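USG-1 protein homolog (Pseudomonas aeruginosa, PDB 2HJS) probably acts as an NAD- or NADP-dependent oxidoreductase on aldehyde groups, as in aspartate-semialdehyde dehydrogenases, and assembles from two subunits. Local coordinates at residues Ala158-Ser161 with Val162-Gly166; Arg175-Ala178 with Glu179-Ala183; Leu200-Val203 with Gly204-Ala208. One frame throughout, in Å; residues are numbered along the deposited sequence.

Interaction 1. Residues Ala158-Ser161 with Val162-Gly166; sequences ACLS and VSSLG
Three serines, Ser-161, Ser-163 and Ser-164, fasten a 3-10 turn that carries the chain from the end of strand 151-160 toward helix 167-181. The backbone bond that closes the turn runs from Ser-164 N to Ser-161 O at 3.1 Å, with the donor standing well above the carbonyl plane. Two further bonds of the same spacing follow it, from Leu-165 N to Val-162 O and from Gly-166 N to Ser-163 O, and Gly-166 then sits as the N-cap of the next helix.

The side chains add a second fastening. Ser-161 places its OG between its own backbone N and carbonyl carbon (chi1 69°), and Ser-163 does the same (chi1 66°), which brings the two hydroxyls to 2.8 Å, Ser-161 OG to Ser-163 OG, in a hydrogen bond of undecided direction. Ser-163 OG is also bonded by Asn-317 ND2, so two side chains grip this buried hydroxyl, through Ser-161 OG and Asn-317 ND2. The hydroxyl of Ser-164 has a hydrocarbon neighbour on the strand, with Leu-160 CG 3.7 Å from Ser-164 OG. That hydroxyl does not bond Ser-161 directly: water 1 spans the gap, 2.7 Å from Ser-161 OG and 2.8 Å from Ser-164 OG.

Interaction 2. Residues Arg175-Ala178 with Glu179-Ala183; sequences RQTA and ELLNA
Arg-175 and Glu-179 lie one helical turn apart and reach for each other across the helix surface. The arginine leaves the backbone extended and then bends at chi3 (47°), which swings its guanidinium round to the glutamate; the glutamate runs straight beyond CG. NH1 of Arg-175 meets OE2 of Glu-179 on its syn side at 2.9 Å, in a bent salt bridge, with the two planes 65° apart. Glu-172 OE1 holds Arg-175 NH2 in a second salt bridge, and Glu-187 O takes another bond from NH1, so the guanidinium is fixed at several points.

The backbone bonds are those of an alpha helix, Glu-179 N to Arg-175 O at 3.0 Å being the straightest of the four, through to Asn-182 N on Ala-178 O at 3.1 Å. A Schellman motif ends the helix: Ala-183 N, from a residue at positive phi, bonds Leu-180 O, and Arg-184 N reaches Glu-179 O.

On another flank, Leu-181 CG lies 3.5 Å from Thr-177 O, and Leu-181 CD1 is 4.3 Å from Thr-177 CG2. The same two residues pack on Leu-181 and Thr-177 of the second subunit, each threonine against the other chain's leucine.

Interaction 3. Residues Leu200-Val203 with Gly204-Ala208; sequences LAQV and GAVDA
The amide nitrogen of Gln-202, NE2, meets a carbonyl oxygen from each subunit: Gly-279 O of the second subunit accepts one hydrogen bond, and Gly-204 O of its own chain accepts a weak, bent one at 3.4 Å from Gln-202 NE2. The side chain gets there because CG sits between the backbone N and carbonyl carbon (chi1 67°) and the rest of the chain runs out extended, along the Gly-204 carbonyl; CG of Gln-202 comes within 3.3 Å of Gly-204 O.

Farther out, Val-206 lays one methyl over the face of the same amide, with Val-206 CG1 3.6 Å from both CD and OE1 of Gln-202, the two side chains crossing at about a right angle. The two carbonyls at NE2 and the methyl over the face together probably help hold the amide's rotation.

Waters tie the backbone together where its own groups do not meet. Water 2 donates to Gln-202 O at 2.8 Å and accepts from Gly-204 N at 3.0 Å, bridging across Val-203; water 3 donates to Ala-205 O at 2.6 Å and, weakly, to Val-203 O. Gly-204 itself bends the chain at a positive phi of 87°.

With Ala-201 O also bonded by Arg-298 of the second subunit, this irregular, water-bridged segment is a subunit-interface loop within the dimerisation domain.

Overall arrangement
Along the chain the three contacts come in series; none nests in or crosses another, and each is local, between residues a few positions apart. Interaction 1 closes the turn at the end of strand 151-160, helix 167-181 then starts, and interaction 2 lies at the far end of that helix, its centre about 20 Å from the first. The chain then comes back as a loop, and interaction 3 brings it beside the turn again: Val-203 CG2 packs on Leu-160 CD2 at 3.9 Å, and Val-203 CG1 on Leu-165 CD2. Interactions 2 and 3, about 25 Å apart between centres, both touch the second subunit, so helix end and loop each contribute to the dimer.

Interaction 1. Residues Ala158-Ser161 with Val162-Gly166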
loop_
_atom_site.group_PDB
_atom_site.type_symbol
_atom_site.label_atom_id
_atom_site.label_comp_id
_atom_site.label_asym_id
_atom_site.label_seq_id
_atom_site.Cartn_x
_atom_site.Cartn_y
_atom_site.Cartn_z
ATOM N N ALA A 158 2.776 -5.180 1.863
ATOM C CA ALA A 158 1.639 -5.569 2.669
ATOM C C ALA A 158 1.048 -4.354 3.352
ATOM O O ALA A 158 1.761 -3.645 4.058
ATOM C CB ALA A 158 2.069 -6.608 3.708
ATOM N N CYS A 159 -0.233 -4.094 3.126
ATOM C CA CYS A 159 -0.936 -2.997 3.800
ATOM C C CYS A 159 -1.744 -3.573 4.939
ATOM O O CYS A 159 -2.743 -4.282 4.718
ATOM C CB CYS A 159 -1.835 -2.251 2.832
ATOM S SG CYS A 159 -0.876 -1.526 1.455
ATOM N N LEU A 160 -1.284 -3.298 6.154
ATOM C CA LEU A 160 -1.813 -3.933 7.348
ATOM C C LEU A 160 -2.883 -3.037 7.962
ATOM O O LEU A 160 -2.715 -1.822 8.014
ATOM C CB LEU A 160 -0.680 -4.164 8.366
ATOM C CG LEU A 160 0.104 -5.486 8.305
ATOM C CD1 LEU A 160 0.694 -5.739 6.983
ATOM C CD2 LEU A 160 1.221 -5.546 9.381
ATOM N N SER A 161 -3.970 -3.641 8.421
ATOM C CA SER A 161 -4.995 -2.928 9.194
ATOM C C SER A 161 -4.522 -2.732 10.637
ATOM O O SER A 161 -3.586 -3.411 11.080
ATOM C CB SER A 161 -6.260 -3.770 9.225
ATOM O OG SER A 161 -6.056 -4.940 10.005
ATOM N N VAL A 162 -5.169 -1.838 11.381
ATOM C CA VAL A 162 -4.794 -1.604 12.780
ATOM C C VAL A 162 -5.066 -2.778 13.720
ATOM O O VAL A 162 -4.503 -2.827 14.815
ATOM C CB VAL A 162 -5.427 -0.314 13.377
ATOM C CG1 VAL A 162 -4.813 0.906 12.728
ATOM C CG2 VAL A 162 -6.961 -0.324 13.275
ATOM N N SER A 163 -5.949 -3.704 13.319
ATOM C CA SER A 163 -6.185 -4.915 14.127
ATOM C C SER A 163 -4.900 -5.749 14.244
ATOM O O SER A 163 -4.793 -6.576 15.121
ATOM C CB SER A 163 -7.308 -5.769 13.552
ATOM O OG SER A 163 -6.916 -6.295 12.294
ATOM N N SER A 164 -3.920 -5.513 13.366
ATOM C CA SER A 164 -2.620 -6.182 13.484
ATOM C C SER A 164 -1.908 -5.829 14.807
ATOM O O SER A 164 -1.024 -6.557 15.251
ATOM C CB SER A 164 -1.733 -5.837 12.284
ATOM O OG SER A 164 -2.063 -6.626 11.134
ATOM N N LEU A 165 -2.318 -4.719 15.423
ATOM C CA LEU A 165 -1.784 -4.241 16.704
ATOM C C LEU A 165 -2.726 -4.566 17.856
ATOM O O LEU A 165 -2.570 -4.046 18.967
ATOM C CB LEU A 165 -1.542 -2.713 16.666
ATOM C CG LEU A 165 -0.810 -2.142 15.435
ATOM C CD1 LEU A 165 -0.955 -0.644 15.411
ATOM C CD2 LEU A 165 0.653 -2.551 15.392
ATOM N N GLY A 166 -3.712 -5.418 17.591
ATOM C CA GLY A 166 -4.642 -5.843 18.621
ATOM C C GLY A 166 -5.798 -4.880 18.748
ATOM O O GLY A 166 -5.891 -3.932 17.977
HETATM O O HOH W 1 -3.992 -6.516 9.174
#

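Interaction 2. Residues Arg175-Ala178 with Glu179-Ala183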
loop_
_atom_site.group_PDB
_atom_site.type_symbol
_atom_site.label_atom_id
_atom_site.label_comp_id
_atom_site.label_asym_id
_atom_site.label_seq_id
_atom_site.Cartn_x
_atom_site.Cartn_y
_atom_site.Cartn_z
ATOM N N ARG A 175 -10.926 6.346 17.559
ATOM C CA ARG A 175 -10.887 7.543 18.411
ATOM C C ARG A 175 -10.246 8.734 17.691
ATOM O O ARG A 175 -10.794 9.834 17.690
ATOM C CB ARG A 175 -10.168 7.248 19.735
ATOM C CG ARG A 175 -10.290 8.362 20.764
ATOM C CD ARG A 175 -9.504 8.075 22.060
ATOM N NE ARG A 175 -8.146 7.614 21.777
ATOM C CZ ARG A 175 -7.110 8.411 21.510
ATOM N NH1 ARG A 175 -7.255 9.735 21.496
ATOM N NH2 ARG A 175 -5.919 7.870 21.243
ATOM N N GLN A 176 -9.088 8.500 17.072
ATOM C CA GLN A 176 -8.406 9.529 16.286
ATOM C C GLN A 176 -9.282 10.007 15.138
ATOM O O GLN A 176 -9.349 11.204 14.881
ATOM C CB GLN A 176 -7.083 9.008 15.722
ATOM C CG GLN A 176 -5.941 8.911 16.714
ATOM C CD GLN A 176 -4.585 8.898 16.023
ATOM O OE1 GLN A 176 -4.472 9.250 14.843
ATOM N NE2 GLN A 176 -3.545 8.498 16.753
ATOM N N THR A 177 -9.948 9.075 14.451
ATOM C CA THR A 177 -10.768 9.425 13.293
ATOM C C THR A 177 -11.906 10.339 13.733
ATOM O O THR A 177 -12.176 11.349 13.079
ATOM C CB THR A 177 -11.303 8.181 12.525
ATOM O OG1 THR A 177 -10.207 7.361 12.097
ATOM C CG2 THR A 177 -12.065 8.606 11.286
ATOM N N ALA A 178 -12.526 10.005 14.867
ATOM C CA ALA A 178 -13.642 10.771 15.414
ATOM C C ALA A 178 -13.219 12.174 15.848
ATOM O O ALA A 178 -13.889 13.154 15.507
ATOM C CB ALA A 178 -14.268 10.023 16.575
ATOM N N GLU A 179 -12.118 12.267 16.595
ATOM C CA GLU A 179 -11.566 13.549 17.013
ATOM C C GLU A 179 -11.413 14.497 15.818
ATOM O O GLU A 179 -11.823 15.650 15.886
ATOM C CB GLU A 179 -10.222 13.361 17.719
ATOM C CG GLU A 179 -10.334 12.949 19.180
ATOM C CD GLU A 179 -9.083 12.232 19.716
ATOM O OE1 GLU A 179 -8.077 12.080 18.967
ATOM O OE2 GLU A 179 -9.115 11.814 20.903
ATOM N N LEU A 180 -10.847 14.000 14.719
ATOM C CA LEU A 180 -10.636 14.819 13.530
ATOM C C LEU A 180 -11.938 15.228 12.847
ATOM O O LEU A 180 -12.084 16.383 12.418
ATOM C CB LEU A 180 -9.734 14.106 12.525
ATOM C CG LEU A 180 -8.274 13.901 12.901
ATOM C CD1 LEU A 180 -7.653 12.976 11.898
ATOM C CD2 LEU A 180 -7.513 15.234 12.968
ATOM N N LEU A 181 -12.881 14.292 12.760
ATOM C CA LEU A 181 -14.131 14.537 12.047
ATOM C C LEU A 181 -15.032 15.575 12.711
ATOM O O LEU A 181 -15.698 16.346 12.017
ATOM C CB LEU A 181 -14.880 13.235 11.743
ATOM C CG LEU A 181 -14.358 12.452 10.524
ATOM C CD1 LEU A 181 -15.243 11.248 10.241
ATOM C CD2 LEU A 181 -14.220 13.315 9.261
ATOM N N ASN A 182 -15.057 15.618 14.039
ATOM C CA ASN A 182 -15.762 16.712 14.701
ATOM C C ASN A 182 -14.836 17.799 15.283
ATOM O O ASN A 182 -15.146 18.432 16.301
ATOM C CB ASN A 182 -16.837 16.210 15.681
ATOM C CG ASN A 182 -16.334 15.141 16.616
ATOM O OD1 ASN A 182 -16.727 13.974 16.511
ATOM N ND2 ASN A 182 -15.469 15.529 17.552
ATOM N N ALA A 183 -13.711 18.006 14.591
ATOM C CA ALA A 183 -12.772 19.120 14.819
ATOM C C ALA A 183 -12.316 19.317 16.276
ATOM O O ALA A 183 -12.347 20.438 16.813
ATOM C CB ALA A 183 -13.330 20.433 14.223
#

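Interaction 3. Residues Leu200-Val203 with Gly204-Ala208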
loop_
_atom_site.group_PDB
_atom_site.type_symbol
_atom_site.label_atom_id
_atom_site.label_comp_id
_atom_site.label_asym_id
_atom_site.label_seq_id
_atom_site.Cartn_x
_atom_site.Cartn_y
_atom_site.Cartn_z
ATOM N N LEU A 200 1.389 4.760 7.435
ATOM C CA LEU A 200 2.698 4.731 8.090
ATOM C C LEU A 200 3.648 3.871 7.272
ATOM O O LEU A 200 3.266 2.810 6.794
ATOM C CB LEU A 200 2.610 4.221 9.534
ATOM C CG LEU A 200 1.489 4.775 10.426
ATOM C CD1 LEU A 200 1.683 4.252 11.861
ATOM C CD2 LEU A 200 1.454 6.307 10.385
ATOM N N ALA A 201 4.891 4.321 7.127
ATOM C CA ALA A 201 5.861 3.614 6.285
ATOM C C ALA A 201 6.264 2.238 6.808
ATOM O O ALA A 201 6.720 1.394 6.036
ATOM C CB ALA A 201 7.114 4.495 6.084
ATOM N N GLN A 202 6.131 2.033 8.120
ATOM C CA GLN A 202 6.577 0.822 8.789
ATOM C C GLN A 202 5.620 0.518 9.925
ATOM O O GLN A 202 4.907 1.419 10.404
ATOM C CB GLN A 202 8.001 0.990 9.368
ATOM C CG GLN A 202 8.103 1.986 10.494
ATOM C CD GLN A 202 9.482 2.635 10.576
ATOM O OE1 GLN A 202 10.120 2.908 9.556
ATOM N NE2 GLN A 202 9.955 2.860 11.786
ATOM N N VAL A 203 5.620 -0.743 10.362
ATOM C CA VAL A 203 4.852 -1.165 11.547
ATOM C C VAL A 203 5.841 -1.411 12.729
ATOM O O VAL A 203 6.544 -2.410 12.766
ATOM C CB VAL A 203 4.002 -2.412 11.212
ATOM C CG1 VAL A 203 3.264 -2.951 12.438
ATOM C CG2 VAL A 203 3.020 -2.114 10.074
ATOM N N GLY A 204 5.932 -0.481 13.668
ATOM C CA GLY A 204 6.834 -0.643 14.816
ATOM C C GLY A 204 8.208 -0.124 14.435
ATOM O O GLY A 204 8.410 0.276 13.285
ATOM N N ALA A 205 9.143 -0.136 15.389
ATOM C CA ALA A 205 10.509 0.340 15.200
ATOM C C ALA A 205 11.287 -0.570 14.252
ATOM O O ALA A 205 10.955 -1.730 14.083
ATOM C CB ALA A 205 11.247 0.457 16.584
ATOM N N VAL A 206 12.317 -0.036 13.615
ATOM C CA VAL A 206 13.143 -0.842 12.701
ATOM C C VAL A 206 14.480 -1.199 13.355
ATOM O O VAL A 206 14.932 -0.488 14.256
ATOM C CB VAL A 206 13.313 -0.133 11.326
ATOM C CG1 VAL A 206 11.955 -0.049 10.626
ATOM C CG2 VAL A 206 13.945 1.269 11.485
ATOM N N ASP A 207 15.092 -2.311 12.934
ATOM C CA ASP A 207 16.409 -2.679 13.449
ATOM C C ASP A 207 17.506 -1.879 12.724
ATOM O O ASP A 207 17.200 -1.017 11.898
ATOM C CB ASP A 207 16.638 -4.193 13.351
ATOM C CG ASP A 207 16.643 -4.709 11.909
ATOM O OD1 ASP A 207 16.858 -3.923 10.955
ATOM O OD2 ASP A 207 16.442 -5.929 11.722
ATOM N N ALA A 208 18.773 -2.192 13.000
ATOM C CA ALA A 208 19.914 -1.435 12.458
ATOM C C ALA A 208 20.086 -1.556 10.940
ATOM O O ALA A 208 20.818 -0.768 10.329
ATOM C CB ALA A 208 21.214 -1.840 13.177
HETATM O O HOH W 2 4.550 2.092 13.104
HETATM O O HOH W 3 9.231 -3.545 14.674
#